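Local coordinates for protein nitrilotriacetate monooxygenase component B (Bacillus cereus ATCC 14579, PDB 3BPK) that probably binds FMN and serves as the flavin reductase component of a monooxygenase, likely with NADH or NADPH as electron donor, at residues H87-E99 and L182-K195. Residues are numbered along the deposited sequence; the frame is centred on the assembly and turned at random. Where two conformers were deposited one is given.
Sequences HISDESYVAAINE and LKPISRLAGHNYAK
A single beta bridge, Asp90 with Pro184, joins the end of strand 83-88 to the chain that leaves helix 179-182. Two backbone bonds flank it. Ile185 N donates to Ser89 O (3.0 Å), from above the carbonyl plane. Glu91 N donates to Lys183 O at 2.9 Å, nearly along the C=O axis. Ile185 reaches the start of helix 94-100. With CG1 between the backbone N and the carbonyl carbon (chi1 63°) and chi2 at 96°, CD1 comes to 3.8 Å from Val94 CG2. Its CG2 branch meets Glu91 CG at 3.7 Å. The bridge lies where strands 83-88 and 186-187 both pair with strand 28-36 in the antiparallel sheet of the flavin reductase-like domain. The hydroxyl of Ser89 bonds to Val30 O of that strand. The extended Glu91 side chain crosses Lys195 at about a right angle, with OE2 3.5 Å from Lys195 CD. No direct salt bridge forms; a water joins Glu91 OE1 to Lys195 NZ. Another water links Glu91 OE2 to Pro184 O. In the loop before helix 94-100, Asp90 OD1 accepts from Ser92 N in an Asx turn and also from Ser92 OG. Residues 192-194 pair antiparallel with a strand of the second subunit, so the sheet crosses the interface.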
loop_
_atom_site.group_PDB
_atom_site.type_symbol
_atom_site.label_atom_id
_atom_site.label_comp_id
_atom_site.label_asym_id
_atom_site.label_seq_id
_atom_site.Cartn_x
_atom_site.Cartn_y
_atom_site.Cartn_z
ATOM N N HIS B 87 12.718 2.826 -5.001
ATOM C CA HIS B 87 13.516 1.615 -4.933
ATOM C C HIS B 87 12.795 0.602 -4.060
ATOM O O HIS B 87 12.197 0.962 -3.025
ATOM C CB HIS B 87 14.884 1.886 -4.276
ATOM C CG HIS B 87 15.662 2.980 -4.937
ATOM N ND1 HIS B 87 15.379 4.315 -4.724
ATOM C CD2 HIS B 87 16.746 2.947 -5.768
ATOM C CE1 HIS B 87 16.244 5.061 -5.412
ATOM N NE2 HIS B 87 17.068 4.255 -6.071
ATOM N N ILE B 88 12.875 -0.659 -4.456
ATOM C CA ILE B 88 12.405 -1.746 -3.579
ATOM C C ILE B 88 13.442 -1.937 -2.460
ATOM O O ILE B 88 14.664 -1.974 -2.699
ATOM C CB ILE B 88 12.268 -3.065 -4.369
ATOM C CG1 ILE B 88 11.237 -2.889 -5.500
ATOM C CG2 ILE B 88 11.897 -4.236 -3.447
ATOM C CD1 ILE B 88 9.880 -2.364 -5.040
ATOM N N SER B 89 12.948 -2.014 -1.231
ATOM C CA SER B 89 13.801 -2.231 -0.049
ATOM C C SER B 89 13.991 -3.707 0.193
ATOM O O SER B 89 13.034 -4.488 0.200
ATOM C CB SER B 89 13.169 -1.583 1.206
ATOM O OG SER B 89 12.967 -0.201 1.017
ATOM N N ASP B 90 15.238 -4.084 0.439
ATOM C CA ASP B 90 15.546 -5.495 0.629
ATOM C C ASP B 90 16.622 -5.726 1.691
ATOM O O ASP B 90 17.260 -4.763 2.172
ATOM C CB ASP B 90 15.854 -6.194 -0.717
ATOM C CG ASP B 90 17.193 -5.799 -1.302
ATOM O OD1 ASP B 90 18.192 -5.714 -0.544
ATOM O OD2 ASP B 90 17.242 -5.595 -2.535
ATOM N N GLU B 91 16.795 -6.993 2.090
ATOM C CA GLU B 91 17.713 -7.310 3.192
ATOM C C GLU B 91 19.157 -6.858 2.907
ATOM O O GLU B 91 19.907 -6.563 3.865
ATOM C CB GLU B 91 17.689 -8.802 3.481
ATOM C CG GLU B 91 16.356 -9.297 4.045
ATOM C CD GLU B 91 16.365 -10.777 4.437
ATOM O OE1 GLU B 91 17.452 -11.295 4.832
ATOM O OE2 GLU B 91 15.303 -11.429 4.329
ATOM N N SER B 92 19.531 -6.736 1.627
ATOM C CA SER B 92 20.953 -6.430 1.296
ATOM C C SER B 92 21.343 -4.997 1.636
ATOM O O SER B 92 22.522 -4.687 1.735
ATOM C CB SER B 92 21.271 -6.707 -0.172
ATOM O OG SER B 92 20.655 -5.770 -1.061
ATOM N N TYR B 93 20.371 -4.098 1.791
ATOM C CA TYR B 93 20.729 -2.702 2.104
ATOM C C TYR B 93 19.781 -2.033 3.101
ATOM O O TYR B 93 19.839 -0.824 3.278
ATOM C CB TYR B 93 20.977 -1.854 0.831
ATOM C CG TYR B 93 19.766 -1.400 0.040
ATOM C CD1 TYR B 93 19.498 -0.026 -0.110
ATOM C CD2 TYR B 93 18.917 -2.320 -0.580
ATOM C CE1 TYR B 93 18.414 0.421 -0.828
ATOM C CE2 TYR B 93 17.778 -1.866 -1.315
ATOM C CZ TYR B 93 17.562 -0.493 -1.427
ATOM O OH TYR B 93 16.474 -0.000 -2.117
ATOM N N VAL B 94 18.943 -2.831 3.786
ATOM C CA VAL B 94 18.033 -2.259 4.773
ATOM C C VAL B 94 18.771 -1.546 5.921
ATOM O O VAL B 94 18.269 -0.572 6.474
ATOM C CB VAL B 94 17.004 -3.308 5.302
ATOM C CG1 VAL B 94 17.741 -4.465 6.055
ATOM C CG2 VAL B 94 15.936 -2.629 6.164
ATOM N N ALA B 95 19.981 -2.008 6.247
ATOM C CA ALA B 95 20.765 -1.279 7.250
ATOM C C ALA B 95 20.988 0.194 6.841
ATOM O O ALA B 95 20.799 1.104 7.668
ATOM C CB ALA B 95 22.104 -1.996 7.572
ATOM N N ALA B 96 21.369 0.417 5.573
ATOM C CA ALA B 96 21.601 1.757 5.062
ATOM C C ALA B 96 20.277 2.499 4.934
ATOM O O ALA B 96 20.206 3.683 5.243
ATOM C CB ALA B 96 22.332 1.704 3.724
ATOM N N ILE B 97 19.234 1.810 4.468
ATOM C CA ILE B 97 17.904 2.466 4.382
ATOM C C ILE B 97 17.525 2.998 5.777
ATOM O O ILE B 97 17.054 4.119 5.925
ATOM C CB ILE B 97 16.800 1.513 3.858
ATOM C CG1 ILE B 97 17.075 1.120 2.406
ATOM C CG2 ILE B 97 15.444 2.153 4.017
ATOM C CD1 ILE B 97 16.243 -0.054 1.910
ATOM N N ASN B 98 17.732 2.184 6.804
ATOM C CA ASN B 98 17.369 2.636 8.162
ATOM C C ASN B 98 18.120 3.891 8.586
ATOM O O ASN B 98 17.563 4.767 9.262
ATOM C CB ASN B 98 17.590 1.520 9.177
ATOM C CG ASN B 98 17.042 1.873 10.553
ATOM O OD1 ASN B 98 17.792 1.927 11.537
ATOM N ND2 ASN B 98 15.739 2.131 10.625
ATOM N N GLU B 99 19.389 3.967 8.189
ATOM C CA GLU B 99 20.209 5.144 8.483
ATOM C C GLU B 99 19.621 6.406 7.897
ATOM O O GLU B 99 19.762 7.500 8.469
ATOM C CB GLU B 99 21.614 4.961 7.948
ATOM C CG GLU B 99 22.419 4.020 8.759
ATOM C CD GLU B 99 23.891 4.211 8.552
ATOM O OE1 GLU B 99 24.315 5.352 8.264
ATOM O OE2 GLU B 99 24.623 3.217 8.687
ATOM N N LEU B 182 15.052 -11.829 -4.117
ATOM C CA LEU B 182 14.911 -10.411 -3.778
ATOM C C LEU B 182 15.072 -10.142 -2.280
ATOM O O LEU B 182 15.723 -9.167 -1.894
ATOM C CB LEU B 182 13.551 -9.918 -4.249
ATOM C CG LEU B 182 13.214 -8.440 -3.955
ATOM C CD1 LEU B 182 14.229 -7.419 -4.583
ATOM C CD2 LEU B 182 11.770 -8.128 -4.396
ATOM N N LYS B 183 14.455 -10.984 -1.442
ATOM C CA LYS B 183 14.474 -10.790 0.019
ATOM C C LYS B 183 13.941 -9.400 0.403
ATOM O O LYS B 183 14.589 -8.598 1.096
ATOM C CB LYS B 183 15.854 -11.043 0.618
ATOM C CG LYS B 183 16.306 -12.474 0.387
ATOM C CD LYS B 183 17.612 -12.769 1.067
ATOM C CE LYS B 183 17.741 -14.271 1.361
ATOM N NZ LYS B 183 17.464 -15.155 0.168
ATOM N N PRO B 184 12.717 -9.115 -0.033
ATOM C CA PRO B 184 12.160 -7.794 0.271
ATOM C C PRO B 184 11.948 -7.646 1.774
ATOM O O PRO B 184 11.729 -8.652 2.473
ATOM C CB PRO B 184 10.819 -7.825 -0.459
ATOM C CG PRO B 184 10.410 -9.328 -0.421
ATOM C CD PRO B 184 11.760 -9.998 -0.722
ATOM N N ILE B 185 12.038 -6.412 2.271
ATOM C CA ILE B 185 11.690 -6.169 3.679
ATOM C C ILE B 185 10.368 -5.403 3.797
ATOM O O ILE B 185 9.981 -4.636 2.883
ATOM C CB ILE B 185 12.832 -5.487 4.474
ATOM C CG1 ILE B 185 13.145 -4.119 3.922
ATOM C CG2 ILE B 185 14.102 -6.374 4.557
ATOM C CD1 ILE B 185 12.432 -3.038 4.669
ATOM N N SER B 186 9.661 -5.632 4.907
ATOM C CA SER B 186 8.399 -4.955 5.126
ATOM C C SER B 186 8.359 -4.347 6.511
ATOM O O SER B 186 9.140 -4.718 7.374
ATOM C CB SER B 186 7.234 -5.918 4.918
ATOM O OG SER B 186 7.387 -7.089 5.714
ATOM N N ARG B 187 7.437 -3.417 6.699
ATOM C CA ARG B 187 7.287 -2.693 7.966
ATOM C C ARG B 187 6.073 -3.207 8.750
ATOM O O ARG B 187 5.005 -3.466 8.187
ATOM C CB ARG B 187 7.141 -1.206 7.701
ATOM C CG ARG B 187 7.198 -0.337 8.934
ATOM C CD ARG B 187 8.565 -0.041 9.450
ATOM N NE ARG B 187 8.437 0.795 10.645
ATOM C CZ ARG B 187 8.378 2.131 10.655
ATOM N NH1 ARG B 187 8.469 2.840 9.516
ATOM N NH2 ARG B 187 8.242 2.778 11.819
ATOM N N LEU B 188 6.259 -3.321 10.067
ATOM C CA LEU B 188 5.137 -3.644 10.940
ATOM C C LEU B 188 4.870 -2.441 11.860
ATOM O O LEU B 188 5.119 -1.295 11.475
ATOM C CB LEU B 188 5.440 -4.918 11.737
ATOM C CG LEU B 188 5.899 -6.136 10.923
ATOM C CD1 LEU B 188 6.123 -7.295 11.898
ATOM C CD2 LEU B 188 4.879 -6.561 9.850
ATOM N N ALA B 189 4.401 -2.683 13.077
ATOM C CA ALA B 189 4.192 -1.573 13.982
ATOM C C ALA B 189 5.488 -1.240 14.726
ATOM O O ALA B 189 6.373 -2.076 14.815
ATOM C CB ALA B 189 3.049 -1.897 14.955
ATOM N N GLY B 190 5.581 -0.033 15.257
ATOM C CA GLY B 190 6.719 0.357 16.091
ATOM C C GLY B 190 7.961 0.389 15.226
ATOM O O GLY B 190 7.894 0.720 14.049
ATOM N N HIS B 191 9.102 0.011 15.774
ATOM C CA HIS B 191 10.231 -0.072 14.878
ATOM C C HIS B 191 10.506 -1.530 14.514
ATOM O O HIS B 191 11.655 -1.929 14.399
ATOM C CB HIS B 191 11.431 0.730 15.403
ATOM C CG HIS B 191 11.163 2.207 15.456
ATOM N ND1 HIS B 191 11.067 2.987 14.321
ATOM C CD2 HIS B 191 10.907 3.033 16.503
ATOM C CE1 HIS B 191 10.782 4.231 14.664
ATOM N NE2 HIS B 191 10.680 4.288 15.982
ATOM N N ASN B 192 9.416 -2.301 14.340
ATOM C CA ASN B 192 9.520 -3.678 13.869
ATOM C C ASN B 192 9.355 -3.803 12.361
ATOM O O ASN B 192 8.504 -3.137 11.749
ATOM C CB ASN B 192 8.552 -4.607 14.604
ATOM C CG ASN B 192 9.106 -5.055 15.951
ATOM O OD1 ASN B 192 10.057 -4.456 16.461
ATOM N ND2 ASN B 192 8.534 -6.115 16.517
ATOM N N TYR B 193 10.217 -4.645 11.782
ATOM C CA TYR B 193 10.153 -4.970 10.366
ATOM C C TYR B 193 9.948 -6.465 10.216
ATOM O O TYR B 193 9.946 -7.206 11.224
ATOM C CB TYR B 193 11.434 -4.514 9.695
ATOM C CG TYR B 193 11.569 -3.012 9.700
ATOM C CD1 TYR B 193 11.494 -2.276 8.509
ATOM C CD2 TYR B 193 11.765 -2.316 10.904
ATOM C CE1 TYR B 193 11.608 -0.896 8.524
ATOM C CE2 TYR B 193 11.867 -0.941 10.931
ATOM C CZ TYR B 193 11.796 -0.235 9.745
ATOM O OH TYR B 193 11.908 1.138 9.783
ATOM N N ALA B 194 9.762 -6.935 8.978
ATOM C CA ALA B 194 9.625 -8.360 8.751
ATOM C C ALA B 194 10.296 -8.752 7.441
ATOM O O ALA B 194 10.195 -8.035 6.456
ATOM C CB ALA B 194 8.167 -8.785 8.764
ATOM N N LYS B 195 10.984 -9.890 7.457
ATOM C CA LYS B 195 11.476 -10.526 6.226
ATOM C C LYS B 195 10.294 -11.158 5.510
ATOM O O LYS B 195 9.192 -11.209 6.068
ATOM C CB LYS B 195 12.518 -11.598 6.560
ATOM C CG LYS B 195 13.652 -11.071 7.366
ATOM C CD LYS B 195 14.643 -12.185 7.654
ATOM C CE LYS B 195 15.628 -11.695 8.686
ATOM N NZ LYS B 195 16.668 -12.739 8.865
HETATM O O HOH W 1 17.840 -8.274 -3.556
HETATM O O HOH W 2 12.982 -11.003 3.008
HETATM O O HOH W 3 17.762 -13.404 6.422
#